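Local atomic coordinates of Thiol:disulfide interchange protein dsbA-like (Escherichia coli, PDB entry 3C7M), a protein that transfers its disulfide bond to other periplasmic proteins and, together with DsbI, forms an essential disulfide in the arylsulfate sulfotransferase AssT. Residues F53-L58 with I84-A89; S69-V74 with F98-A103; A137-P142 with E146-W151. One frame throughout, in Å; residues are numbered along the deposited sequence. Where two conformers were deposited one is given.

How the contacts relate
The three contacts lie within one DsbA-like thioredoxin domain. Contact 1 joins an outermost strand of the sheet, 52-57, to the loop between helices 65-81 and 92-106; contact 2 pairs those two helices, and its segments alternate with those of contact 1 along the chain. Contact 3, between helices 132-139 and 142-150, follows later. Centre to centre, contacts 1 and 2 are about 11 Å apart, 1 and 3 about 16 Å, and 2 and 3 about 15 Å. Contact 1 thus ties the thioredoxin sheet to the helical part, which holds contacts 2 and 3. Two residues bridge them: His-57 ND1 lies 2.9 Å from Ser-69 OG, a probable hydrogen bond, and Trp-151 packs against Phe-56 and helix 65-81.

Contact 1: residues F53-L58 with I84-A89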
ATOM      1  N   PHE A  53       0.961  -7.440  -7.212  1.00 11.08           N
ATOM      2  CA  PHE A  53       0.922  -6.160  -6.512  1.00 11.00           C
ATOM      3  C   PHE A  53       0.467  -6.344  -5.062  1.00 10.79           C
ATOM      4  O   PHE A  53      -0.599  -6.916  -4.802  1.00 11.25           O
ATOM      5  CB  PHE A  53       0.025  -5.158  -7.233  1.00 11.64           C
ATOM      6  CG  PHE A  53      -0.064  -3.842  -6.536  1.00 12.15           C
ATOM      7  CD1 PHE A  53       1.059  -3.031  -6.423  1.00 13.45           C
ATOM      8  CD2 PHE A  53      -1.252  -3.442  -5.930  1.00 13.71           C
ATOM      9  CE1 PHE A  53       0.999  -1.817  -5.753  1.00 13.24           C
ATOM     10  CE2 PHE A  53      -1.327  -2.223  -5.257  1.00 14.61           C
ATOM     11  CZ  PHE A  53      -0.195  -1.416  -5.164  1.00 14.24           C
ATOM     12  N   THR A  54       1.274  -5.827  -4.136  1.00 10.21           N
ATOM     13  CA  THR A  54       1.153  -6.149  -2.720  1.00  9.93           C
ATOM     14  C   THR A  54       1.339  -4.907  -1.829  1.00  9.43           C
ATOM     15  O   THR A  54       2.455  -4.611  -1.383  1.00 10.14           O
ATOM     16  CB  THR A  54       2.158  -7.267  -2.349  1.00 10.31           C
ATOM     17  OG1 THR A  54       1.997  -8.370  -3.253  1.00 11.31           O
ATOM     18  CG2 THR A  54       1.948  -7.760  -0.922  1.00  9.72           C
ATOM     19  N   PRO A  55       0.241  -4.173  -1.569  1.00  9.13           N
ATOM     20  CA  PRO A  55       0.354  -3.009  -0.691  1.00  8.76           C
ATOM     21  C   PRO A  55       0.767  -3.417   0.720  1.00  8.47           C
ATOM     22  O   PRO A  55       0.271  -4.421   1.228  1.00  8.47           O
ATOM     23  CB  PRO A  55      -1.074  -2.454  -0.658  1.00  9.19           C
ATOM     24  CG  PRO A  55      -1.733  -2.994  -1.906  1.00  9.15           C
ATOM     25  CD  PRO A  55      -1.136  -4.357  -2.069  1.00  8.94           C
ATOM     26  N   PHE A  56       1.671  -2.647   1.323  1.00  7.95           N
ATOM     27  CA  PHE A  56       2.039  -2.776   2.736  1.00  8.39           C
ATOM     28  C   PHE A  56       1.779  -1.417   3.362  1.00  8.71           C
ATOM     29  O   PHE A  56       2.393  -0.441   2.953  1.00  9.08           O
ATOM     30  CB  PHE A  56       3.542  -3.071   2.864  1.00  7.88           C
ATOM     31  CG  PHE A  56       3.903  -4.535   3.009  1.00  7.93           C
ATOM     32  CD1 PHE A  56       3.337  -5.521   2.198  1.00  8.58           C
ATOM     33  CD2 PHE A  56       4.894  -4.900   3.917  1.00  7.85           C
ATOM     34  CE1 PHE A  56       3.704  -6.873   2.338  1.00  7.45           C
ATOM     35  CE2 PHE A  56       5.277  -6.228   4.066  1.00  7.15           C
ATOM     36  CZ  PHE A  56       4.677  -7.226   3.270  1.00  8.19           C
ATOM     37  N   HIS A  57       0.877  -1.326   4.338  1.00  8.56           N
ATOM     38  CA  HIS A  57       0.643  -0.039   4.977  1.00  8.47           C
ATOM     39  C   HIS A  57       1.585   0.174   6.154  1.00  8.93           C
ATOM     40  O   HIS A  57       1.901  -0.771   6.886  1.00  9.87           O
ATOM     41  CB  HIS A  57      -0.823   0.135   5.401  1.00  8.35           C
ATOM     42  CG  HIS A  57      -1.171   1.555   5.726  1.00  8.31           C
ATOM     43  ND1 HIS A  57      -1.360   1.998   7.018  1.00  7.89           N
ATOM     44  CD2 HIS A  57      -1.308   2.643   4.930  1.00  9.04           C
ATOM     45  CE1 HIS A  57      -1.609   3.298   7.001  1.00  7.79           C
ATOM     46  NE2 HIS A  57      -1.591   3.712   5.746  1.00  8.75           N
ATOM     47  N   LEU A  58       2.047   1.415   6.299  1.00  8.98           N
ATOM     48  CA  LEU A  58       2.939   1.812   7.389  1.00  9.53           C
ATOM     49  C   LEU A  58       2.109   2.379   8.531  1.00 10.39           C
ATOM     50  O   LEU A  58       1.610   3.503   8.439  1.00 10.51           O
ATOM     51  CB  LEU A  58       3.941   2.845   6.880  1.00  9.38           C
ATOM     52  CG  LEU A  58       4.915   3.445   7.897  1.00  9.37           C
ATOM     53  CD1 LEU A  58       5.913   2.412   8.391  1.00 10.36           C
ATOM     54  CD2 LEU A  58       5.614   4.625   7.259  1.00 10.07           C
ATOM     55  N   ILE A  84     -10.883 -10.080  -6.942  1.00 19.04           N
ATOM     56  CA  ILE A  84     -10.947  -8.715  -7.463  1.00 18.77           C
ATOM     57  C   ILE A  84      -9.580  -8.045  -7.375  1.00 18.45           C
ATOM     58  O   ILE A  84      -8.970  -7.986  -6.299  1.00 18.36           O
ATOM     59  CB  ILE A  84     -12.022  -7.866  -6.716  1.00 18.72           C
ATOM     60  CG1 ILE A  84     -13.412  -8.496  -6.888  1.00 18.93           C
ATOM     61  CG2 ILE A  84     -12.022  -6.413  -7.213  1.00 18.77           C
ATOM     62  CD1 ILE A  84     -14.489  -7.918  -5.979  1.00 19.37           C
ATOM     63  N   SER A  85      -9.110  -7.545  -8.513  0.80 18.06           N
ATOM     64  CA  SER A  85      -7.868  -6.782  -8.588  0.80 17.79           C
ATOM     65  C   SER A  85      -7.964  -5.508  -7.751  0.80 17.56           C
ATOM     66  O   SER A  85      -9.023  -4.885  -7.675  0.80 17.31           O
ATOM     67  CB  SER A  85      -7.566  -6.427 -10.044  0.80 18.09           C
ATOM     68  OG  SER A  85      -6.611  -5.390 -10.130  0.80 18.26           O
ATOM     69  N   LEU A  86      -6.852  -5.113  -7.139  1.00 17.33           N
ATOM     70  CA  LEU A  86      -6.850  -3.932  -6.266  1.00 16.99           C
ATOM     71  C   LEU A  86      -6.963  -2.606  -7.035  1.00 17.15           C
ATOM     72  O   LEU A  86      -7.066  -1.538  -6.430  1.00 17.44           O
ATOM     73  CB  LEU A  86      -5.634  -3.947  -5.333  1.00 16.40           C
ATOM     74  CG  LEU A  86      -5.498  -5.182  -4.429  1.00 16.34           C
ATOM     75  CD1 LEU A  86      -4.249  -5.083  -3.583  1.00 16.38           C
ATOM     76  CD2 LEU A  86      -6.721  -5.390  -3.533  1.00 16.18           C
ATOM     77  N   PHE A  87      -6.967  -2.689  -8.365  1.00 17.61           N
ATOM     78  CA  PHE A  87      -7.148  -1.509  -9.219  1.00 17.82           C
ATOM     79  C   PHE A  87      -8.484  -1.504  -9.932  1.00 18.36           C
ATOM     80  O   PHE A  87      -8.809  -0.549 -10.638  1.00 18.20           O
ATOM     81  CB  PHE A  87      -6.018  -1.423 -10.234  1.00 18.14           C
ATOM     82  CG  PHE A  87      -4.677  -1.445  -9.605  1.00 17.72           C
ATOM     83  CD1 PHE A  87      -4.196  -0.318  -8.948  1.00 17.89           C
ATOM     84  CD2 PHE A  87      -3.910  -2.601  -9.625  1.00 18.78           C
ATOM     85  CE1 PHE A  87      -2.959  -0.331  -8.331  1.00 17.63           C
ATOM     86  CE2 PHE A  87      -2.679  -2.631  -9.013  1.00 19.19           C
ATOM     87  CZ  PHE A  87      -2.198  -1.487  -8.363  1.00 18.92           C
ATOM     88  N   ASP A  88      -9.247  -2.573  -9.736  1.00 18.59           N
ATOM     89  CA  ASP A  88     -10.579  -2.720 -10.321  1.00 19.01           C
ATOM     90  C   ASP A  88     -11.539  -1.684  -9.754  1.00 18.92           C
ATOM     91  O   ASP A  88     -11.423  -1.275  -8.589  1.00 18.32           O
ATOM     92  CB  ASP A  88     -11.112  -4.135 -10.062  1.00 19.21           C
ATOM     93  CG  ASP A  88     -12.324  -4.475 -10.906  0.50 19.51           C
ATOM     94  OD1 ASP A  88     -13.440  -4.029 -10.565  0.50 19.55           O
ATOM     95  OD2 ASP A  88     -12.163  -5.214 -11.900  0.50 19.95           O
ATOM     96  N   ALA A  89     -12.489  -1.267 -10.589  1.00 19.05           N
ATOM     97  CA  ALA A  89     -13.523  -0.321 -10.191  1.00 19.39           C
ATOM     98  C   ALA A  89     -14.332  -0.833  -9.001  1.00 19.16           C
ATOM     99  O   ALA A  89     -14.866  -0.038  -8.226  1.00 19.96           O
ATOM    100  CB  ALA A  89     -14.437  -0.012 -11.370  1.00 19.55           C
TER
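At an outermost strand of the thioredoxin-type sheet, Phe-53 and Pro-55 meet Leu-86 and Phe-87 in an apolar cluster, Leu-86 and Phe-87 being the middle residues of a type I beta turn from Ser-85 to Asp-88. The cluster has no hydrogen bond across it. Phe-87 brings its CZ corner over one face of Phe-53, 3.3 Å from Phe-53 CD2 and displaced toward the ring's rim. The rings meet obliquely, centroids 4.7 Å apart and planes inclined at 42°. Phe-53 holds its CG opposite the main-chain nitrogen (chi1 179°), which carries the ring toward the turn. Beside the rings, Leu-86 CD1 reaches the ring of Pro-55, 3.5 Å from Pro-55 CD, while the same methyl lies 4.1 Å from Phe-53 CD2. Asp-88 N bonds to Ser-85 O and so closes the turn; in one of two conformers Ser-85 OG also accepts from Phe-87 N, a second and less certain hold that would make an ST turn. Helix 40-46 adds Thr-40 and Ser-44, which touch both phenylalanines; Ile-76 and Asp-79 of helix 65-81 reach Pro-55 and Leu-86, and strand 20-25 pairs with strand 52-57 alongside.

Contact 2: residues S69-V74 with F98-A103; sequences SEVFAV and FAYYAA
Tyr-100 OH, the polar end of the side chain that carries this contact, is hydrogen-bonded to the backbone oxygen of Phe-120, and across the helix pair it also meets Val-71 CG2 at 3.8 Å. The hydroxyl is thus buried but satisfied, and its bond to Phe-120 helps to fix where the phenol ring lies. Between the two segments the contact is apolar, without a single hydrogen bond. Val-71 uses both of its methyls: CG2 reaches the hydroxyl oxygen, whereas CG1 stands at the ring's edge, near the ring plane, 4.2 Å from Tyr-100 CE2. A chi1 of 169° puts CG1 opposite the main-chain nitrogen and so turns each methyl to its place. Phe-72 approaches along another line. Its side chain and that of Tyr-100 slide past each other in opposite directions, bringing Phe-72 CZ to 3.7 Å from Tyr-100 CD2. Their ring centroids are 5.8 Å apart, the planes are turned by 78° and the approach is oblique. The nearest CA atoms, of Phe-72 and Tyr-100, are 10.6 Å apart, so long side chains bridge helices 65-81 and 92-106. Both helices belong to the helical part inserted in the thioredoxin fold of DsbA-like proteins, and Phe-72 and Tyr-100 help form its apolar interior. Phe-120 of helix 117-128 stacks on the Tyr-100 ring, and Phe-135 of helix 132-139 touches Val-71. Phe-72 meets His-57 of strand 52-57 edge-to-face and Phe-25 of strand 20-25 at a slant, which sets the helix pair against the sheet.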
ATOM      1  N   SER A  69      -4.378   0.855   8.678  1.00  7.17           N
ATOM      2  CA  SER A  69      -3.878  -0.501   8.443  1.00  7.40           C
ATOM      3  C   SER A  69      -4.976  -1.555   8.604  1.00  7.59           C
ATOM      4  O   SER A  69      -5.099  -2.455   7.775  1.00  7.72           O
ATOM      5  CB  SER A  69      -2.694  -0.819   9.356  1.00  7.36           C
ATOM      6  OG  SER A  69      -1.538  -0.122   8.920  1.00  9.19           O
ATOM      7  N   GLU A  70      -5.778  -1.436   9.661  1.00  7.44           N
ATOM      8  CA  GLU A  70      -6.882  -2.376   9.891  1.00  8.16           C
ATOM      9  C   GLU A  70      -7.881  -2.359   8.746  1.00  7.76           C
ATOM     10  O   GLU A  70      -8.266  -3.411   8.227  1.00  7.57           O
ATOM     11  CB  GLU A  70      -7.598  -2.058  11.196  1.00  8.63           C
ATOM     12  CG  GLU A  70      -6.729  -2.255  12.431  1.00 10.72           C
ATOM     13  CD  GLU A  70      -7.443  -1.874  13.717  1.00 16.12           C
ATOM     14  OE1 GLU A  70      -8.306  -0.965  13.687  1.00 17.90           O
ATOM     15  OE2 GLU A  70      -7.137  -2.489  14.763  1.00 19.86           O
ATOM     16  N   VAL A  71      -8.292  -1.161   8.339  1.00  7.69           N
ATOM     17  CA  VAL A  71      -9.274  -1.043   7.261  1.00  7.54           C
ATOM     18  C   VAL A  71      -8.702  -1.646   5.977  1.00  7.60           C
ATOM     19  O   VAL A  71      -9.354  -2.454   5.317  1.00  8.17           O
ATOM     20  CB  VAL A  71      -9.718   0.427   7.063  1.00  7.47           C
ATOM     21  CG1 VAL A  71     -10.525   0.587   5.787  1.00  8.48           C
ATOM     22  CG2 VAL A  71     -10.527   0.909   8.280  1.00  9.18           C
ATOM     23  N   PHE A  72      -7.468  -1.276   5.639  1.00  7.83           N
ATOM     24  CA  PHE A  72      -6.855  -1.777   4.410  1.00  7.35           C
ATOM     25  C   PHE A  72      -6.632  -3.286   4.433  1.00  7.89           C
ATOM     26  O   PHE A  72      -6.860  -3.943   3.421  1.00  8.58           O
ATOM     27  CB  PHE A  72      -5.536  -1.064   4.104  1.00  7.60           C
ATOM     28  CG  PHE A  72      -5.668   0.420   3.845  1.00  6.97           C
ATOM     29  CD1 PHE A  72      -6.803   0.962   3.225  1.00  7.35           C
ATOM     30  CD2 PHE A  72      -4.620   1.269   4.182  1.00  7.63           C
ATOM     31  CE1 PHE A  72      -6.897   2.336   2.990  1.00  7.57           C
ATOM     32  CE2 PHE A  72      -4.704   2.644   3.942  1.00  8.46           C
ATOM     33  CZ  PHE A  72      -5.834   3.176   3.339  1.00  7.18           C
ATOM     34  N   ALA A  73      -6.200  -3.829   5.576  1.00  7.92           N
ATOM     35  CA  ALA A  73      -5.986  -5.276   5.696  1.00  8.01           C
ATOM     36  C   ALA A  73      -7.296  -6.027   5.497  1.00  8.69           C
ATOM     37  O   ALA A  73      -7.346  -7.050   4.804  1.00  9.05           O
ATOM     38  CB  ALA A  73      -5.359  -5.636   7.045  1.00  8.76           C
ATOM     39  N   VAL A  74      -8.364  -5.512   6.094  1.00  8.45           N
ATOM     40  CA  VAL A  74      -9.679  -6.141   5.925  1.00  8.42           C
ATOM     41  C   VAL A  74     -10.092  -6.107   4.453  1.00  8.86           C
ATOM     42  O   VAL A  74     -10.473  -7.131   3.879  1.00  9.67           O
ATOM     43  CB  VAL A  74     -10.744  -5.485   6.826  1.00  8.37           C
ATOM     44  CG1 VAL A  74     -12.156  -5.832   6.346  1.00  7.91           C
ATOM     45  CG2 VAL A  74     -10.539  -5.924   8.277  1.00  8.06           C
ATOM     46  N   PHE A  98      -8.519   5.751  -1.709  1.00 10.02           N
ATOM     47  CA  PHE A  98      -8.674   7.076  -2.288  1.00 10.46           C
ATOM     48  C   PHE A  98      -9.550   8.002  -1.463  1.00 10.37           C
ATOM     49  O   PHE A  98      -9.341   9.225  -1.486  1.00 10.96           O
ATOM     50  CB  PHE A  98      -9.075   7.005  -3.756  1.00 11.03           C
ATOM     51  CG  PHE A  98      -7.919   6.688  -4.649  1.00 11.67           C
ATOM     52  CD1 PHE A  98      -6.956   7.658  -4.926  1.00 12.01           C
ATOM     53  CD2 PHE A  98      -7.757   5.413  -5.167  1.00 13.37           C
ATOM     54  CE1 PHE A  98      -5.864   7.361  -5.725  1.00 12.22           C
ATOM     55  CE2 PHE A  98      -6.674   5.114  -5.981  1.00 13.55           C
ATOM     56  CZ  PHE A  98      -5.734   6.094  -6.264  1.00 12.52           C
ATOM     57  N   ALA A  99     -10.488   7.430  -0.710  1.00 10.17           N
ATOM     58  CA  ALA A  99     -11.297   8.228   0.209  1.00  9.75           C
ATOM     59  C   ALA A  99     -10.414   8.846   1.291  1.00  9.44           C
ATOM     60  O   ALA A  99     -10.580  10.022   1.635  1.00 10.08           O
ATOM     61  CB  ALA A  99     -12.398   7.390   0.828  1.00 10.33           C
ATOM     62  N   TYR A 100      -9.479   8.060   1.828  1.00  9.21           N
ATOM     63  CA  TYR A 100      -8.558   8.588   2.835  1.00  8.64           C
ATOM     64  C   TYR A 100      -7.604   9.615   2.259  1.00  8.94           C
ATOM     65  O   TYR A 100      -7.351  10.634   2.887  1.00  9.07           O
ATOM     66  CB  TYR A 100      -7.773   7.471   3.535  1.00  8.61           C
ATOM     67  CG  TYR A 100      -8.612   6.701   4.525  1.00  8.10           C
ATOM     68  CD1 TYR A 100      -9.323   7.359   5.527  1.00  7.92           C
ATOM     69  CD2 TYR A 100      -8.689   5.316   4.465  1.00  8.23           C
ATOM     70  CE1 TYR A 100     -10.103   6.647   6.445  1.00  8.16           C
ATOM     71  CE2 TYR A 100      -9.456   4.599   5.368  1.00  8.23           C
ATOM     72  CZ  TYR A 100     -10.161   5.269   6.362  1.00  8.07           C
ATOM     73  OH  TYR A 100     -10.926   4.543   7.255  1.00  8.37           O
ATOM     74  N   TYR A 101      -7.068   9.351   1.072  1.00  8.87           N
ATOM     75  CA  TYR A 101      -6.187  10.325   0.452  1.00  9.04           C
ATOM     76  C   TYR A 101      -6.929  11.648   0.226  1.00  9.60           C
ATOM     77  O   TYR A 101      -6.400  12.713   0.546  1.00  9.72           O
ATOM     78  CB  TYR A 101      -5.681   9.809  -0.891  1.00  9.30           C
ATOM     79  CG  TYR A 101      -4.530   8.820  -0.883  1.00  9.29           C
ATOM     80  CD1 TYR A 101      -3.494   8.888   0.061  1.00  9.85           C
ATOM     81  CD2 TYR A 101      -4.451   7.854  -1.880  1.00  9.68           C
ATOM     82  CE1 TYR A 101      -2.420   7.983   0.015  1.00  9.76           C
ATOM     83  CE2 TYR A 101      -3.401   6.960  -1.936  1.00  8.81           C
ATOM     84  CZ  TYR A 101      -2.387   7.028  -0.992  1.00  8.83           C
ATOM     85  OH  TYR A 101      -1.336   6.135  -1.062  1.00 11.54           O
ATOM     86  N   ALA A 102      -8.148  11.574  -0.311  1.00  9.21           N
ATOM     87  CA  ALA A 102      -8.933  12.790  -0.570  1.00  9.60           C
ATOM     88  C   ALA A 102      -9.254  13.525   0.727  1.00 10.24           C
ATOM     89  O   ALA A 102      -9.096  14.746   0.812  1.00 10.45           O
ATOM     90  CB  ALA A 102     -10.203  12.474  -1.346  1.00 10.12           C
ATOM     91  N   ALA A 103      -9.692  12.785   1.742  1.00  9.73           N
ATOM     92  CA  ALA A 103     -10.044  13.402   3.020  1.00  9.90           C
ATOM     93  C   ALA A 103      -8.838  14.088   3.653  1.00 10.06           C
ATOM     94  O   ALA A 103      -8.906  15.258   4.012  1.00  9.72           O
ATOM     95  CB  ALA A 103     -10.654  12.368   3.976  1.00  9.95           C
TER

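Contact 3: residues A137-P142 with E146-W151; sequences AALKEP and ETLEKW
Pro-142 O accepts a hydrogen bond from Glu-146 N, 2.8 Å long with an angle of 155° at the hydrogen, an i to i+4 bond of the first helical turn. In the given conformer, one of two, the Glu-146 side chain runs beside the same carbonyl: its CG lies 3.1 Å from Pro-142 O. A chi1 of -71° sets that CG opposite the Glu-146 carbonyl carbon, and the extended chain beyond it carries OE2 to within 3.8 Å of Pro-142 CB, though the carboxylate position is not unique. OE2 and Pro-142 O are both acceptors, so their proximity is no bond. Away from this first turn, Leu-139 CD1 and Leu-148 CD1 touch at 4.1 Å, the two side chains crossing at about a right angle. The Leu-139 and Leu-148 CA atoms are 9.8 Å apart, so the leucine branches bridge the two segments. Together these contacts describe two consecutive helices joined by a short turn in the helical part of the DsbA-like fold: Glu-141 occupies the N-cap position, and Pro-142 opens helix 142-150. Farther out, Gln-145 NE2 bonds to Leu-139 O, linking the region about Leu-139 to helix 142-150. Helix 65-81 backs both leucines, with Glu-70 against Leu-139 and with Ser-69 and Ala-73 against Leu-148. Thr-147 OG1 bonds to Ala-143 O and to Asn-77 ND2, tying helix 142-150 to helix 65-81.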
ATOM      1  N   ALA A 137     -16.086  -7.833  12.519  1.00 13.95           N
ATOM      2  CA  ALA A 137     -16.031  -9.286  12.371  1.00 14.23           C
ATOM      3  C   ALA A 137     -14.812  -9.722  11.556  1.00 14.39           C
ATOM      4  O   ALA A 137     -14.101 -10.648  11.947  1.00 14.68           O
ATOM      5  CB  ALA A 137     -17.317  -9.798  11.730  1.00 14.39           C
ATOM      6  N   ALA A 138     -14.566  -9.038  10.438  1.00 14.06           N
ATOM      7  CA  ALA A 138     -13.486  -9.402   9.514  1.00 14.10           C
ATOM      8  C   ALA A 138     -12.102  -9.183  10.115  1.00 14.18           C
ATOM      9  O   ALA A 138     -11.162  -9.927   9.826  1.00 13.77           O
ATOM     10  CB  ALA A 138     -13.622  -8.625   8.212  1.00 13.89           C
ATOM     11  N   LEU A 139     -11.990  -8.163  10.959  1.00 14.59           N
ATOM     12  CA  LEU A 139     -10.728  -7.817  11.588  1.00 15.44           C
ATOM     13  C   LEU A 139     -10.234  -8.942  12.502  1.00 16.21           C
ATOM     14  O   LEU A 139      -9.031  -9.100  12.691  1.00 16.84           O
ATOM     15  CB  LEU A 139     -10.879  -6.498  12.351  1.00 15.49           C
ATOM     16  CG  LEU A 139      -9.658  -5.879  13.032  1.00 15.26           C
ATOM     17  CD1 LEU A 139      -8.548  -5.602  12.031  1.00 15.01           C
ATOM     18  CD2 LEU A 139     -10.072  -4.614  13.753  1.00 15.34           C
ATOM     19  N   LYS A 140     -11.164  -9.745  13.025  1.00 16.83           N
ATOM     20  CA  LYS A 140     -10.822 -10.849  13.928  1.00 18.02           C
ATOM     21  C   LYS A 140     -10.236 -12.065  13.214  1.00 18.11           C
ATOM     22  O   LYS A 140      -9.649 -12.940  13.865  1.00 18.69           O
ATOM     23  CB  LYS A 140     -12.051 -11.289  14.738  1.00 18.38           C
ATOM     24  CG  LYS A 140     -12.555 -10.271  15.738  1.00 20.86           C
ATOM     25  CD  LYS A 140     -13.869 -10.738  16.343  1.00 24.11           C
ATOM     26  CE  LYS A 140     -14.535  -9.631  17.136  1.00 26.14           C
ATOM     27  NZ  LYS A 140     -15.897 -10.035  17.600  1.00 28.37           N
ATOM     28  N   GLU A 141     -10.395 -12.127  11.892  1.00 17.77           N
ATOM     29  CA  GLU A 141      -9.995 -13.303  11.110  1.00 17.67           C
ATOM     30  C   GLU A 141      -8.475 -13.466  11.023  1.00 17.19           C
ATOM     31  O   GLU A 141      -7.749 -12.477  10.874  1.00 16.11           O
ATOM     32  CB  GLU A 141     -10.608 -13.264   9.708  1.00 18.31           C
ATOM     33  CG  GLU A 141     -12.138 -13.289   9.692  1.00 20.04           C
ATOM     34  CD  GLU A 141     -12.711 -14.632  10.096  0.70 22.31           C
ATOM     35  OE1 GLU A 141     -12.447 -15.629   9.391  0.70 24.62           O
ATOM     36  OE2 GLU A 141     -13.435 -14.690  11.113  0.70 23.74           O
ATOM     37  N   PRO A 142      -7.987 -14.721  11.132  1.00 17.24           N
ATOM     38  CA  PRO A 142      -6.559 -15.010  11.070  1.00 17.06           C
ATOM     39  C   PRO A 142      -5.837 -14.416   9.862  1.00 16.44           C
ATOM     40  O   PRO A 142      -4.741 -13.894  10.031  1.00 16.92           O
ATOM     41  CB  PRO A 142      -6.509 -16.541  11.021  1.00 17.20           C
ATOM     42  CG  PRO A 142      -7.728 -16.953  11.742  1.00 18.13           C
ATOM     43  CD  PRO A 142      -8.774 -15.949  11.355  1.00 17.63           C
ATOM     44  N   GLU A 146      -2.753 -11.898  10.072  0.50 11.94           N
ATOM     45  CA  GLU A 146      -1.496 -12.275   9.410  0.50 12.16           C
ATOM     46  C   GLU A 146      -0.974 -11.124   8.546  0.50 11.24           C
ATOM     47  O   GLU A 146       0.218 -10.814   8.563  0.50 11.06           O
ATOM     48  CB  GLU A 146      -1.691 -13.519   8.535  0.50 12.20           C
ATOM     49  CG  GLU A 146      -1.908 -14.838   9.279  0.50 13.86           C
ATOM     50  CD  GLU A 146      -2.503 -15.923   8.384  0.50 14.10           C
ATOM     51  OE1 GLU A 146      -2.051 -16.072   7.229  0.50 17.37           O
ATOM     52  OE2 GLU A 146      -3.427 -16.632   8.837  0.50 17.52           O
ATOM     53  N   THR A 147      -1.877 -10.493   7.795  1.00 10.29           N
ATOM     54  CA  THR A 147      -1.531  -9.345   6.955  1.00  9.95           C
ATOM     55  C   THR A 147      -0.951  -8.223   7.812  1.00  9.48           C
ATOM     56  O   THR A 147       0.102  -7.668   7.489  1.00  9.13           O
ATOM     57  CB  THR A 147      -2.763  -8.858   6.159  1.00  9.85           C
ATOM     58  OG1 THR A 147      -3.182  -9.894   5.253  1.00 10.34           O
ATOM     59  CG2 THR A 147      -2.452  -7.600   5.355  1.00 10.22           C
ATOM     60  N   LEU A 148      -1.621  -7.903   8.916  1.00  9.35           N
ATOM     61  CA  LEU A 148      -1.150  -6.846   9.810  1.00  9.51           C
ATOM     62  C   LEU A 148       0.235  -7.165  10.375  1.00  9.73           C
ATOM     63  O   LEU A 148       1.082  -6.274  10.514  1.00  9.91           O
ATOM     64  CB  LEU A 148      -2.175  -6.584  10.923  1.00  9.18           C
ATOM     65  CG  LEU A 148      -3.469  -5.919  10.448  1.00  9.85           C
ATOM     66  CD1 LEU A 148      -4.480  -5.926  11.572  1.00 10.99           C
ATOM     67  CD2 LEU A 148      -3.231  -4.486   9.948  1.00  9.24           C
ATOM     68  N   GLU A 149       0.469  -8.439  10.671  1.00 10.20           N
ATOM     69  CA  GLU A 149       1.768  -8.896  11.138  1.00 10.15           C
ATOM     70  C   GLU A 149       2.846  -8.707  10.062  1.00 10.04           C
ATOM     71  O   GLU A 149       3.921  -8.184  10.353  1.00 10.77           O
ATOM     72  CB  GLU A 149       1.673 -10.359  11.592  1.00 10.38           C
ATOM     73  CG  GLU A 149       2.997 -10.996  11.999  1.00 12.22           C
ATOM     74  CD  GLU A 149       3.452 -10.632  13.397  0.70 13.12           C
ATOM     75  OE1 GLU A 149       2.952  -9.649  13.984  0.70 13.66           O
ATOM     76  OE2 GLU A 149       4.336 -11.340  13.912  0.70 14.16           O
ATOM     77  N   LYS A 150       2.544  -9.098   8.826  1.00  9.67           N
ATOM     78  CA  LYS A 150       3.486  -8.891   7.718  1.00  9.76           C
ATOM     79  C   LYS A 150       3.868  -7.418   7.554  1.00  9.03           C
ATOM     80  O   LYS A 150       5.041  -7.076   7.314  1.00  9.34           O
ATOM     81  CB  LYS A 150       2.898  -9.417   6.407  1.00  9.77           C
ATOM     82  CG  LYS A 150       2.871 -10.918   6.317  1.00 12.50           C
ATOM     83  CD  LYS A 150       2.249 -11.375   5.013  1.00 16.62           C
ATOM     84  CE  LYS A 150       2.497 -12.862   4.774  1.00 19.62           C
ATOM     85  NZ  LYS A 150       2.483 -13.682   6.025  0.50 19.00           N
ATOM     86  N   TRP A 151       2.873  -6.542   7.676  1.00  8.65           N
ATOM     87  CA  TRP A 151       3.086  -5.123   7.451  1.00  8.16           C
ATOM     88  C   TRP A 151       3.927  -4.439   8.523  1.00  8.24           C
ATOM     89  O   TRP A 151       4.297  -3.274   8.370  1.00  8.75           O
ATOM     90  CB  TRP A 151       1.752  -4.402   7.301  1.00  7.67           C
ATOM     91  CG  TRP A 151       1.000  -4.772   6.072  1.00  7.65           C
ATOM     92  CD1 TRP A 151       1.416  -5.590   5.051  1.00  8.24           C
ATOM     93  CD2 TRP A 151      -0.301  -4.310   5.709  1.00  7.13           C
ATOM     94  NE1 TRP A 151       0.442  -5.674   4.084  1.00  7.56           N
ATOM     95  CE2 TRP A 151      -0.621  -4.892   4.461  1.00  7.96           C
ATOM     96  CE3 TRP A 151      -1.235  -3.468   6.321  1.00  7.45           C
ATOM     97  CZ2 TRP A 151      -1.839  -4.656   3.809  1.00  7.55           C
ATOM     98  CZ3 TRP A 151      -2.450  -3.238   5.678  1.00  7.77           C
ATOM     99  CH2 TRP A 151      -2.739  -3.825   4.431  1.00  7.34           C
TER